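Local coordinates for D-xylonate dehydratase (Caulobacter crescentus, PDB 5OYN), which catalyses the dehydration of D-xylonate to 2-dehydro-3-deoxy-D-arabinonate, and of D-gluconate with similar efficiency, using a [2Fe-2S] cluster and magnesium, at residues A278-A283 with A389-L394; H292-A297 with D307-A312; Y313-I318 with W343-Q348; M219-E224 with G336-V341; V319-A324 with E330-A335. All coordinates share one frame; numbering follows the deposited sequence.

How the contacts relate
All five contacts are buried and rest on helix-to-helix or helix-to-loop packing; no direct hydrogen bond crosses any of them. Contacts 1 and 4 each touch the other four, and helix 270-282 of contact 1 packs against elements of each neighbour. Contacts 3 and 4 share helix 337-347, and contact 5 adjoins contact 4 through Phe332 and Val341. Contacts 1 and 2 rest on apolar packing, one with small residues and close backbones, the other with a tryptophan spanning widely spaced helices. Contacts 3 and 4 each bury a glutamate held by outside partners, and contact 5 adds a sulfur-aromatic pair nearer the iron-sulfur cluster.

Contact 1 (A278-A283 with A389-L394); sequences ALVAAA and AGFLVL
Val280 meets Phe391 with its CG1 methyl, which sits at the outer end of the ring, 3.7 Å from CE2. The methyl approaches the ring obliquely, and the two side chains cross at about a right angle. With CG1 opposite the backbone N (chi1 174°), the other methyl, CG2, is left to pack on Val222 of helix 215-225. A beta-branched residue suits this place because its two methyls serve two neighbours at once. Ala281 follows, and here the backbones nearly meet: its CB lies 3.5 Å from Gly390 CA, and the CA atoms of Ala281 and Gly390 are 4.3 Å apart. Only very small residues allow a loop to run this close to a helix. The carbonyl O of Ala281 also faces Ala389 CB at 3.9 Å, a van der Waals contact. Ala282 turns its CB from the loop, toward Val341 and Leu345 of helix 337-347. The contact joins parts of the N-terminal and C-terminal family regions. Helix 270-282 is flanked by helices 215-225 and 337-347, while beyond Gly390 the chain enters a short, weakly bonded strand at about 392-393, whose neighbour 401-404 supplies Ile403 to pack against Phe391.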
# COMPACT_ATOMS: atom_id res chain seq x y z
N ALA A 278 -38.50 -0.07 12.27
CA ALA A 278 -38.87 1.15 12.97
C ALA A 278 -37.86 2.24 12.68
O ALA A 278 -38.24 3.39 12.39
CB ALA A 278 -38.96 0.89 14.48
N LEU A 279 -36.57 1.90 12.72
CA LEU A 279 -35.54 2.89 12.46
C LEU A 279 -35.66 3.46 11.05
O LEU A 279 -35.59 4.68 10.87
CB LEU A 279 -34.16 2.27 12.66
CG LEU A 279 -33.07 3.18 12.12
CD1 LEU A 279 -32.78 4.29 13.12
CD2 LEU A 279 -31.88 2.34 11.86
N VAL A 280 -35.88 2.60 10.06
CA VAL A 280 -36.00 3.10 8.69
C VAL A 280 -37.02 4.22 8.61
O VAL A 280 -36.79 5.24 7.94
CB VAL A 280 -36.35 1.96 7.73
CG1 VAL A 280 -36.60 2.53 6.34
CG2 VAL A 280 -35.25 0.94 7.71
N ALA A 281 -38.16 4.06 9.30
CA ALA A 281 -39.24 5.03 9.14
C ALA A 281 -38.91 6.35 9.82
O ALA A 281 -39.13 7.42 9.25
CB ALA A 281 -40.55 4.45 9.67
N ALA A 282 -38.38 6.28 11.06
CA ALA A 282 -38.04 7.49 11.81
C ALA A 282 -36.93 8.30 11.15
O ALA A 282 -36.86 9.52 11.35
CB ALA A 282 -37.62 7.12 13.23
N ALA A 283 -36.07 7.64 10.37
CA ALA A 283 -34.92 8.26 9.74
C ALA A 283 -35.20 8.76 8.33
O ALA A 283 -34.26 9.19 7.65
CB ALA A 283 -33.74 7.28 9.70
N ALA A 389 -44.59 8.92 8.92
CA ALA A 389 -43.45 8.97 8.01
C ALA A 389 -43.04 7.61 7.47
O ALA A 389 -42.23 7.55 6.54
CB ALA A 389 -42.25 9.62 8.70
N GLY A 390 -43.58 6.53 8.03
CA GLY A 390 -43.26 5.20 7.57
C GLY A 390 -43.71 4.96 6.15
O GLY A 390 -44.37 5.77 5.52
N PHE A 391 -43.32 3.81 5.63
CA PHE A 391 -43.79 3.42 4.32
C PHE A 391 -45.27 3.13 4.41
O PHE A 391 -45.78 2.73 5.46
CB PHE A 391 -43.05 2.20 3.79
CG PHE A 391 -41.57 2.41 3.63
CD1 PHE A 391 -41.08 3.57 3.05
CD2 PHE A 391 -40.67 1.46 4.08
CE1 PHE A 391 -39.71 3.78 2.91
CE2 PHE A 391 -39.29 1.66 3.94
CZ PHE A 391 -38.82 2.82 3.35
N LEU A 392 -45.98 3.37 3.32
CA LEU A 392 -47.41 3.13 3.25
C LEU A 392 -47.64 2.06 2.19
O LEU A 392 -47.63 2.34 1.00
CB LEU A 392 -48.15 4.42 2.91
CG LEU A 392 -49.66 4.18 2.81
CD1 LEU A 392 -50.18 3.52 4.09
CD2 LEU A 392 -50.41 5.46 2.51
N VAL A 393 -47.87 0.81 2.62
CA VAL A 393 -48.18 -0.21 1.64
C VAL A 393 -49.54 0.06 1.02
O VAL A 393 -50.49 0.47 1.70
CB VAL A 393 -48.09 -1.63 2.23
CG1 VAL A 393 -48.81 -1.69 3.52
CG2 VAL A 393 -48.67 -2.66 1.24
N LEU A 394 -49.62 -0.12 -0.30
CA LEU A 394 -50.81 0.16 -1.08
C LEU A 394 -51.20 -1.10 -1.84
O LEU A 394 -50.34 -1.84 -2.34
CB LEU A 394 -50.58 1.32 -2.05
CG LEU A 394 -50.47 2.74 -1.46
CD1 LEU A 394 -50.79 3.79 -2.53
CD2 LEU A 394 -51.37 2.94 -0.23

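Contact 2 (H292-A297 with D307-A312); sequences HIVAMA and DDWRAA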
# COMPACT_ATOMS: atom_id res chain seq x y z
N HIS A 292 -34.62 -5.11 0.69
CA HIS A 292 -33.40 -5.61 1.33
C HIS A 292 -33.68 -6.18 2.71
O HIS A 292 -33.09 -7.20 3.08
CB HIS A 292 -32.35 -4.51 1.45
CG HIS A 292 -31.83 -4.03 0.14
ND1 HIS A 292 -31.52 -4.90 -0.89
CD2 HIS A 292 -31.57 -2.79 -0.32
CE1 HIS A 292 -31.09 -4.20 -1.93
NE2 HIS A 292 -31.11 -2.92 -1.61
N ILE A 293 -34.52 -5.52 3.49
CA ILE A 293 -34.80 -6.05 4.82
C ILE A 293 -35.53 -7.38 4.71
O ILE A 293 -35.26 -8.31 5.48
CB ILE A 293 -35.57 -5.03 5.67
CG1 ILE A 293 -34.64 -3.89 6.07
CG2 ILE A 293 -36.14 -5.69 6.90
CD1 ILE A 293 -35.30 -2.77 6.82
N VAL A 294 -36.42 -7.52 3.73
CA VAL A 294 -37.12 -8.79 3.55
C VAL A 294 -36.14 -9.87 3.12
O VAL A 294 -36.08 -10.95 3.71
CB VAL A 294 -38.28 -8.65 2.55
CG1 VAL A 294 -38.74 -10.02 2.06
CG2 VAL A 294 -39.45 -7.92 3.18
N ALA A 295 -35.34 -9.58 2.08
CA ALA A 295 -34.30 -10.50 1.60
C ALA A 295 -33.44 -11.03 2.75
O ALA A 295 -33.18 -12.23 2.84
CB ALA A 295 -33.43 -9.80 0.56
N MET A 296 -32.98 -10.14 3.63
CA MET A 296 -32.15 -10.59 4.74
C MET A 296 -32.95 -11.44 5.72
O MET A 296 -32.46 -12.47 6.20
CB MET A 296 -31.52 -9.39 5.44
CG MET A 296 -30.68 -8.54 4.50
SD MET A 296 -30.42 -6.88 5.13
CE MET A 296 -29.58 -7.33 6.62
N ALA A 297 -34.19 -11.02 6.02
CA ALA A 297 -35.09 -11.79 6.88
C ALA A 297 -35.26 -13.21 6.37
O ALA A 297 -34.98 -14.18 7.07
CB ALA A 297 -36.44 -11.08 6.99
N ASP A 307 -47.91 -6.58 6.80
CA ASP A 307 -48.38 -6.01 8.05
C ASP A 307 -47.23 -5.53 8.92
O ASP A 307 -47.40 -4.59 9.71
CB ASP A 307 -49.23 -7.04 8.80
CG ASP A 307 -50.69 -6.96 8.39
OD1 ASP A 307 -51.21 -5.81 8.23
OD2 ASP A 307 -51.31 -8.03 8.22
N ASP A 308 -46.05 -6.12 8.77
CA ASP A 308 -44.89 -5.62 9.50
C ASP A 308 -44.52 -4.20 9.06
O ASP A 308 -43.99 -3.44 9.87
CB ASP A 308 -43.74 -6.58 9.33
CG ASP A 308 -44.02 -7.92 9.98
OD1 ASP A 308 -44.21 -7.93 11.23
OD2 ASP A 308 -44.06 -8.94 9.26
N TRP A 309 -44.82 -3.82 7.81
CA TRP A 309 -44.58 -2.45 7.38
C TRP A 309 -45.68 -1.50 7.85
O TRP A 309 -45.37 -0.37 8.28
CB TRP A 309 -44.43 -2.38 5.86
CG TRP A 309 -43.30 -3.21 5.34
CD1 TRP A 309 -43.40 -4.38 4.65
CD2 TRP A 309 -41.90 -2.94 5.48
NE1 TRP A 309 -42.14 -4.87 4.36
CE2 TRP A 309 -41.20 -4.00 4.85
CE3 TRP A 309 -41.16 -1.91 6.08
CZ2 TRP A 309 -39.81 -4.05 4.80
CZ3 TRP A 309 -39.78 -1.96 6.02
CH2 TRP A 309 -39.12 -3.02 5.39
N ARG A 310 -46.95 -1.91 7.77
CA ARG A 310 -48.04 -1.07 8.29
C ARG A 310 -47.85 -0.74 9.76
O ARG A 310 -48.24 0.34 10.21
CB ARG A 310 -49.41 -1.75 8.11
CG ARG A 310 -49.82 -1.97 6.67
CD ARG A 310 -50.99 -2.92 6.42
NE ARG A 310 -51.52 -2.60 5.10
CZ ARG A 310 -51.72 -3.50 4.14
NH1 ARG A 310 -51.45 -4.79 4.36
NH2 ARG A 310 -52.20 -3.10 2.96
N ALA A 311 -47.25 -1.66 10.51
CA ALA A 311 -46.95 -1.40 11.92
C ALA A 311 -46.21 -0.08 12.11
O ALA A 311 -46.51 0.67 13.06
CB ALA A 311 -46.13 -2.56 12.48
N ALA A 312 -45.27 0.23 11.22
CA ALA A 312 -44.35 1.35 11.37
C ALA A 312 -44.79 2.62 10.64
O ALA A 312 -44.10 3.63 10.73
CB ALA A 312 -42.96 0.94 10.88
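The indole of Trp309 presents its edge, rather than a face, to helix 289-299: Ile293 CB and Val294 CG2 both lie near the plane of the ring. The six-membered part reaches farthest, with CH2 4.1 Å from Ile293 CB and just as far from Ile293 CD1, while CZ2 is 4.2 Å from Val294 CG2. Off the plane, diagonally above the CE3 rim, comes Phe391 CD2 from contact 1, and Ile277 of helix 270-282 packs against the ring too. Trp309 starts out to one side of the opposing helix, and its chi1 of -60°, with CG on the backbone N side, sends the long flat group across. Helices 289-299 and 306-312 are consecutive in the chain, joined by a short connection, and in these segments their nearest CA atoms, of Val294 and Asp308, are 10.3 Å apart. A tryptophan suits so wide a separation because its long, flat side chain spans it. Ile293 receives the ring with both CB and the end of its extended arm (chi2 176°); its CD1 also packs on Val222 and Val280. His292, just before Ile293, faces another way, its NE2 hydrogen-bonded to the carboxylated lysine at position 139, part of the magnesium site, and its ND1 to Arg112. On the other helix, Asp308 forms a salt bridge with Lys270.

Contact 3 (Y313-I318 with W343-Q348); sequences YDIPLI and WELLQQ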
# COMPACT_ATOMS: atom_id res chain seq x y z
N TYR A 313 -45.92 2.60 9.93
CA TYR A 313 -46.35 3.78 9.17
C TYR A 313 -46.47 5.03 10.05
O TYR A 313 -46.10 6.13 9.63
CB TYR A 313 -47.67 3.49 8.46
CG TYR A 313 -48.24 4.68 7.71
CD1 TYR A 313 -47.47 5.36 6.76
CD2 TYR A 313 -49.54 5.13 7.94
CE1 TYR A 313 -47.98 6.44 6.07
CE2 TYR A 313 -50.06 6.22 7.26
CZ TYR A 313 -49.28 6.86 6.32
OH TYR A 313 -49.77 7.95 5.63
N ASP A 314 -47.00 4.88 11.27
CA ASP A 314 -47.26 6.04 12.13
C ASP A 314 -46.05 6.42 12.98
O ASP A 314 -46.22 7.01 14.06
CB ASP A 314 -48.47 5.78 13.02
CG ASP A 314 -48.23 4.66 14.03
OD1 ASP A 314 -47.17 3.99 13.97
OD2 ASP A 314 -49.13 4.45 14.89
N ILE A 315 -44.85 6.09 12.53
CA ILE A 315 -43.62 6.62 13.14
C ILE A 315 -43.36 8.01 12.56
O ILE A 315 -43.37 8.17 11.32
CB ILE A 315 -42.45 5.69 12.87
CG1 ILE A 315 -42.76 4.27 13.35
CG2 ILE A 315 -41.18 6.26 13.51
CD1 ILE A 315 -42.31 3.97 14.76
N PRO A 316 -43.15 9.03 13.38
CA PRO A 316 -42.81 10.35 12.84
C PRO A 316 -41.38 10.39 12.32
O PRO A 316 -40.52 9.59 12.71
CB PRO A 316 -42.99 11.29 14.03
CG PRO A 316 -42.76 10.43 15.24
CD PRO A 316 -43.13 9.00 14.86
N LEU A 317 -41.14 11.33 11.41
CA LEU A 317 -39.81 11.57 10.85
C LEU A 317 -39.03 12.46 11.80
O LEU A 317 -39.46 13.58 12.10
CB LEU A 317 -39.94 12.23 9.48
CG LEU A 317 -38.65 12.84 8.93
CD1 LEU A 317 -37.66 11.73 8.56
CD2 LEU A 317 -38.94 13.75 7.75
N ILE A 318 -37.87 12.00 12.27
CA ILE A 318 -37.13 12.76 13.27
C ILE A 318 -35.72 13.17 12.83
O ILE A 318 -35.12 14.00 13.52
CB ILE A 318 -37.06 12.03 14.63
CG1 ILE A 318 -36.64 10.58 14.46
CG2 ILE A 318 -38.40 12.15 15.34
CD1 ILE A 318 -36.30 9.94 15.79
N TRP A 343 -32.57 5.71 20.26
CA TRP A 343 -32.89 6.10 21.62
C TRP A 343 -34.27 6.72 21.69
O TRP A 343 -35.11 6.32 22.50
CB TRP A 343 -31.84 7.07 22.13
CG TRP A 343 -32.01 7.54 23.55
CD1 TRP A 343 -31.41 7.03 24.67
CD2 TRP A 343 -32.78 8.67 23.99
NE1 TRP A 343 -31.78 7.75 25.78
CE2 TRP A 343 -32.63 8.76 25.39
CE3 TRP A 343 -33.61 9.59 23.34
CZ2 TRP A 343 -33.26 9.75 26.14
CZ3 TRP A 343 -34.24 10.56 24.09
CH2 TRP A 343 -34.06 10.63 25.48
N GLU A 344 -34.51 7.71 20.82
CA GLU A 344 -35.83 8.32 20.66
C GLU A 344 -36.91 7.25 20.59
O GLU A 344 -37.89 7.29 21.35
CB GLU A 344 -35.81 9.19 19.40
CG GLU A 344 -36.63 10.46 19.43
CD GLU A 344 -36.22 11.44 20.52
OE1 GLU A 344 -35.02 11.64 20.77
OE2 GLU A 344 -37.14 12.04 21.14
N LEU A 345 -36.73 6.26 19.72
CA LEU A 345 -37.73 5.21 19.57
C LEU A 345 -37.87 4.39 20.85
O LEU A 345 -38.98 4.17 21.34
CB LEU A 345 -37.37 4.31 18.38
CG LEU A 345 -37.68 4.91 17.01
CD1 LEU A 345 -36.91 4.19 15.93
CD2 LEU A 345 -39.19 4.92 16.72
N LEU A 346 -36.74 3.94 21.40
CA LEU A 346 -36.76 3.12 22.61
C LEU A 346 -37.57 3.79 23.72
O LEU A 346 -38.30 3.11 24.46
CB LEU A 346 -35.33 2.85 23.07
CG LEU A 346 -35.15 2.07 24.36
CD1 LEU A 346 -35.19 0.60 24.05
CD2 LEU A 346 -33.85 2.45 25.05
N GLN A 347 -37.48 5.12 23.83
CA GLN A 347 -38.20 5.84 24.87
C GLN A 347 -39.72 5.78 24.68
O GLN A 347 -40.46 5.94 25.66
CB GLN A 347 -37.74 7.30 24.91
CG GLN A 347 -36.29 7.52 25.29
CD GLN A 347 -35.87 6.78 26.55
OE1 GLN A 347 -35.53 5.60 26.50
NE2 GLN A 347 -35.87 7.48 27.69
N GLN A 348 -40.21 5.58 23.45
CA GLN A 348 -41.64 5.46 23.20
C GLN A 348 -42.09 4.02 23.04
O GLN A 348 -43.15 3.77 22.45
CB GLN A 348 -42.05 6.25 21.96
CG GLN A 348 -41.46 7.60 21.85
CD GLN A 348 -41.97 8.51 22.91
OE1 GLN A 348 -43.18 8.69 23.06
NE2 GLN A 348 -41.06 9.09 23.69
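Ile315 and Leu345 cross at about a right angle, methyl against methyl: Ile315 CD1 is 3.8 Å from Leu345 CD2, and Ile315 CG2 is 4.0 Å from the same CD2. One methyl of the leucine is thus received between two carbons of the isoleucine. Leu345 puts its CG on the backbone N side (chi1 -76°), which carries the branched end from the flank of helix 337-347 toward the loop. Three residues on, Ile318 runs obliquely over Glu344, and its CD1 touches the aliphatic stem, 3.7 Å from both CB and CG. The long arm of Ile318 stands between the backbone N and carbonyl carbon (chi1 49°), a crowded position, and from there it extends straight to the helix. Each isoleucine therefore has its own partner on successive residues of one helix, and Ala282 of helix 270-282 packs against both isoleucines and Leu345. Loop 313-318 carries no regular structure of its own; backbone hydrogen bonds to Ala282, Ala389, Gly390, Leu385 and Ala386 hold its course. Glu344 suits a mixed role: its methylene groups serve the apolar layer, while a bend at chi2 (60°) turns the carboxylate away from Ile318. Its OE1 forms a salt bridge with Arg375 and OE2 accepts a hydrogen bond from Tyr381 N, so the buried acid is matched at both oxygens and is probably ionised.

Contact 4 (M219-E224 with G336-V341); sequences MNAVAE and GGAPAV
Ala221 and Ala338 meet at an oblique helix-helix crossing, where helices 215-225 and 337-347 pass with a signed angle of -60° between the short segments and axes 9.8 Å apart. The CB atoms of Ala221 and Ala338 are 4.3 Å apart. One turn on, Glu224 reaches over the same helix start. Its chi1 of -146° lies off the usual staggered positions, but beyond CG the chain is extended (chi2 -177°), so the carboxylate arrives at the first turn of the second helix. OE1 is 3.5 Å from Ala338 CB, and OE2 faces Pro339 at CG and CD, the two side chains crossing at about a right angle. Proline fits a first helical turn, having no N-H to donate. The charge has its main partners outside: OE2 accepts from Gly232 N and OE1 from Ala234 N, and its place near the amino end of a helix probably steadies it further. Before that helix, Gly336 (phi 126°) closes helix 329-335 with a Schellman motif. A water also lies between the two helices: it accepts from Ala338 N at 3.2 Å, while its contact with Glu224 OE1 is short and of doubtful length.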
# COMPACT_ATOMS: atom_id res chain seq x y z
N MET A 219 -29.26 1.44 4.74
CA MET A 219 -28.84 0.07 5.01
C MET A 219 -27.74 0.01 6.06
O MET A 219 -27.64 -0.98 6.80
CB MET A 219 -28.38 -0.61 3.72
CG MET A 219 -29.50 -0.85 2.71
SD MET A 219 -31.06 -1.40 3.45
CE MET A 219 -30.60 -2.99 4.17
N ASN A 220 -26.93 1.05 6.19
CA ASN A 220 -25.91 0.98 7.23
C ASN A 220 -26.50 1.28 8.60
O ASN A 220 -26.13 0.65 9.59
CB ASN A 220 -24.73 1.88 6.86
CG ASN A 220 -23.75 1.17 5.91
OD1 ASN A 220 -22.98 0.31 6.34
ND2 ASN A 220 -23.84 1.47 4.62
N ALA A 221 -27.44 2.22 8.68
CA ALA A 221 -28.20 2.39 9.91
C ALA A 221 -28.97 1.12 10.26
O ALA A 221 -29.08 0.76 11.44
CB ALA A 221 -29.14 3.58 9.79
N VAL A 222 -29.51 0.43 9.25
CA VAL A 222 -30.25 -0.81 9.49
C VAL A 222 -29.37 -1.83 10.19
O VAL A 222 -29.74 -2.39 11.23
CB VAL A 222 -30.81 -1.37 8.18
CG1 VAL A 222 -31.08 -2.89 8.29
CG2 VAL A 222 -32.05 -0.60 7.77
N ALA A 223 -28.18 -2.08 9.65
CA ALA A 223 -27.31 -3.07 10.26
C ALA A 223 -26.99 -2.72 11.70
O ALA A 223 -26.73 -3.60 12.52
CB ALA A 223 -26.01 -3.22 9.46
N GLU A 224 -26.99 -1.43 12.03
CA GLU A 224 -26.81 -1.05 13.43
C GLU A 224 -28.05 -1.40 14.23
O GLU A 224 -27.97 -2.06 15.27
CB GLU A 224 -26.46 0.43 13.56
CG GLU A 224 -25.49 0.72 14.71
CD GLU A 224 -25.17 2.21 14.92
OE1 GLU A 224 -24.96 2.95 13.93
OE2 GLU A 224 -25.12 2.64 16.09
N GLY A 336 -25.52 12.42 16.73
CA GLY A 336 -25.57 11.17 17.46
C GLY A 336 -25.91 10.00 16.58
O GLY A 336 -25.99 8.86 17.04
N GLY A 337 -26.15 10.28 15.30
CA GLY A 337 -26.43 9.28 14.28
C GLY A 337 -27.49 8.28 14.68
O GLY A 337 -28.45 8.59 15.38
N ALA A 338 -27.30 7.04 14.22
CA ALA A 338 -28.33 6.02 14.44
C ALA A 338 -28.63 5.77 15.91
O ALA A 338 -29.83 5.70 16.26
CB ALA A 338 -27.93 4.72 13.74
N PRO A 339 -27.65 5.63 16.81
CA PRO A 339 -28.02 5.39 18.22
C PRO A 339 -28.93 6.46 18.77
O PRO A 339 -29.82 6.15 19.57
CB PRO A 339 -26.67 5.37 18.94
CG PRO A 339 -25.70 5.05 17.91
CD PRO A 339 -26.19 5.69 16.66
N ALA A 340 -28.75 7.72 18.36
CA ALA A 340 -29.63 8.78 18.86
C ALA A 340 -31.06 8.58 18.35
O ALA A 340 -32.02 8.83 19.09
CB ALA A 340 -29.09 10.16 18.46
N VAL A 341 -31.21 8.12 17.12
CA VAL A 341 -32.54 7.87 16.58
C VAL A 341 -33.18 6.69 17.30
O VAL A 341 -34.34 6.75 17.73
CB VAL A 341 -32.47 7.64 15.06
CG1 VAL A 341 -33.86 7.56 14.46
CG2 VAL A 341 -31.65 8.76 14.39
O HOH W 1 -24.61 5.45 13.57

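Contact 5 (V319-A324 with E330-A335); sequences VNMQPA and ERFHRA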
# COMPACT_ATOMS: atom_id res chain seq x y z
N VAL A 319 -35.17 12.67 11.73
CA VAL A 319 -33.84 13.09 11.30
C VAL A 319 -33.97 14.10 10.18
O VAL A 319 -34.68 13.87 9.19
CB VAL A 319 -32.94 11.90 10.90
CG1 VAL A 319 -33.09 10.77 11.90
CG2 VAL A 319 -33.20 11.43 9.48
N ASN A 320 -33.28 15.24 10.33
CA ASN A 320 -33.45 16.39 9.46
C ASN A 320 -32.42 16.35 8.33
O ASN A 320 -31.55 17.20 8.21
CB ASN A 320 -33.36 17.68 10.26
CG ASN A 320 -33.84 18.87 9.48
OD1 ASN A 320 -34.37 18.73 8.37
ND2 ASN A 320 -33.65 20.07 10.04
N MET A 321 -32.58 15.35 7.47
CA MET A 321 -31.59 14.98 6.47
C MET A 321 -32.23 14.85 5.10
O MET A 321 -33.27 14.19 4.95
CB MET A 321 -30.92 13.66 6.87
CG MET A 321 -29.45 13.57 6.57
SD MET A 321 -28.76 12.05 7.23
CE MET A 321 -27.86 11.45 5.79
N GLN A 322 -31.60 15.44 4.08
CA GLN A 322 -31.96 15.22 2.68
C GLN A 322 -32.07 13.73 2.39
O GLN A 322 -31.28 12.94 2.91
CB GLN A 322 -30.93 15.88 1.77
CG GLN A 322 -31.29 17.30 1.41
CD GLN A 322 -30.15 18.09 0.79
OE1 GLN A 322 -29.78 17.88 -0.37
NE2 GLN A 322 -29.60 19.02 1.57
N PRO A 323 -33.02 13.29 1.55
CA PRO A 323 -34.01 14.05 0.78
C PRO A 323 -35.23 14.53 1.57
O PRO A 323 -35.85 15.50 1.15
CB PRO A 323 -34.44 13.07 -0.31
CG PRO A 323 -34.25 11.75 0.30
CD PRO A 323 -33.06 11.86 1.21
N ALA A 324 -35.55 13.87 2.68
CA ALA A 324 -36.72 14.29 3.45
C ALA A 324 -36.55 15.67 4.08
O ALA A 324 -37.52 16.41 4.22
CB ALA A 324 -37.05 13.26 4.53
N GLU A 330 -22.79 14.43 7.75
CA GLU A 330 -21.94 14.98 8.79
C GLU A 330 -22.76 15.48 9.97
O GLU A 330 -22.47 15.15 11.12
CB GLU A 330 -21.08 16.11 8.23
CG GLU A 330 -19.91 15.65 7.37
CD GLU A 330 -18.84 16.70 7.30
OE1 GLU A 330 -18.10 16.81 8.29
OE2 GLU A 330 -18.74 17.42 6.27
N ARG A 331 -23.78 16.29 9.70
CA ARG A 331 -24.60 16.80 10.80
C ARG A 331 -25.33 15.66 11.52
O ARG A 331 -25.44 15.66 12.76
CB ARG A 331 -25.59 17.84 10.29
CG ARG A 331 -24.95 19.18 9.93
CD ARG A 331 -24.34 19.89 11.14
NE ARG A 331 -25.28 20.21 12.22
CZ ARG A 331 -26.04 21.31 12.27
NH1 ARG A 331 -26.01 22.21 11.29
NH2 ARG A 331 -26.84 21.52 13.31
N PHE A 332 -25.79 14.66 10.76
CA PHE A 332 -26.48 13.54 11.36
C PHE A 332 -25.58 12.84 12.38
O PHE A 332 -25.98 12.61 13.53
CB PHE A 332 -26.96 12.57 10.28
CG PHE A 332 -27.64 11.34 10.82
CD1 PHE A 332 -28.65 11.46 11.78
CD2 PHE A 332 -27.25 10.07 10.40
CE1 PHE A 332 -29.27 10.34 12.29
CE2 PHE A 332 -27.87 8.95 10.91
CZ PHE A 332 -28.87 9.08 11.86
N HIS A 333 -24.34 12.53 11.98
CA HIS A 333 -23.47 11.77 12.87
C HIS A 333 -23.03 12.62 14.07
O HIS A 333 -22.88 12.10 15.18
CB HIS A 333 -22.25 11.24 12.10
CG HIS A 333 -21.17 10.75 13.00
ND1 HIS A 333 -20.10 11.53 13.38
CD2 HIS A 333 -21.03 9.57 13.67
CE1 HIS A 333 -19.33 10.85 14.21
NE2 HIS A 333 -19.87 9.66 14.40
N ARG A 334 -22.80 13.91 13.87
CA ARG A 334 -22.47 14.78 15.00
C ARG A 334 -23.63 14.90 15.98
O ARG A 334 -23.40 15.09 17.18
CB ARG A 334 -22.07 16.15 14.48
CG ARG A 334 -21.29 17.01 15.44
CD ARG A 334 -20.15 17.72 14.69
NE ARG A 334 -20.64 18.72 13.74
CZ ARG A 334 -20.24 18.80 12.48
NH1 ARG A 334 -19.34 17.94 12.02
NH2 ARG A 334 -20.74 19.73 11.67
N ALA A 335 -24.87 14.81 15.49
CA ALA A 335 -26.05 14.79 16.35
C ALA A 335 -26.22 13.49 17.11
O ALA A 335 -27.02 13.45 18.06
CB ALA A 335 -27.30 15.06 15.52
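A Met-aromatic contact between Met321 and Phe332 joins loop 319-324 to helix 329-335 close to the iron-sulfur site; the side chain of Met321 is about 8 Å from that of Cys210, a cluster ligand. Met321 SD lies 4.5 Å from the centroid of the Phe332 ring and 41° off its normal, an oblique approach. The sulfur sits toward the root of the ring, 3.6 Å from Phe332 CB and 3.8 Å from CG. On the CE1 flank of the ring, Val319 CG1 stands 3.9 Å from Phe332 CE1. Phe332 places CG opposite its backbone N (chi1 178°), which aims the ring into the loop. Two residues at alternate places share it: Asn320 between them centres an inverse gamma turn, with a weak hydrogen bond from Met321 N to Val319 O. A long, flexible methionine suits the ring's root, while a compact valine suffices beside CE1. Asn320 has its own polar partner, donating through ND2 to Glu376 O. Val319 and Phe332 both also pack on Val341, so helix 337-347 closes over the same apolar group, and Arg334 on helix 329-335 makes a cation-pi contact with Trp167 of a second subunit.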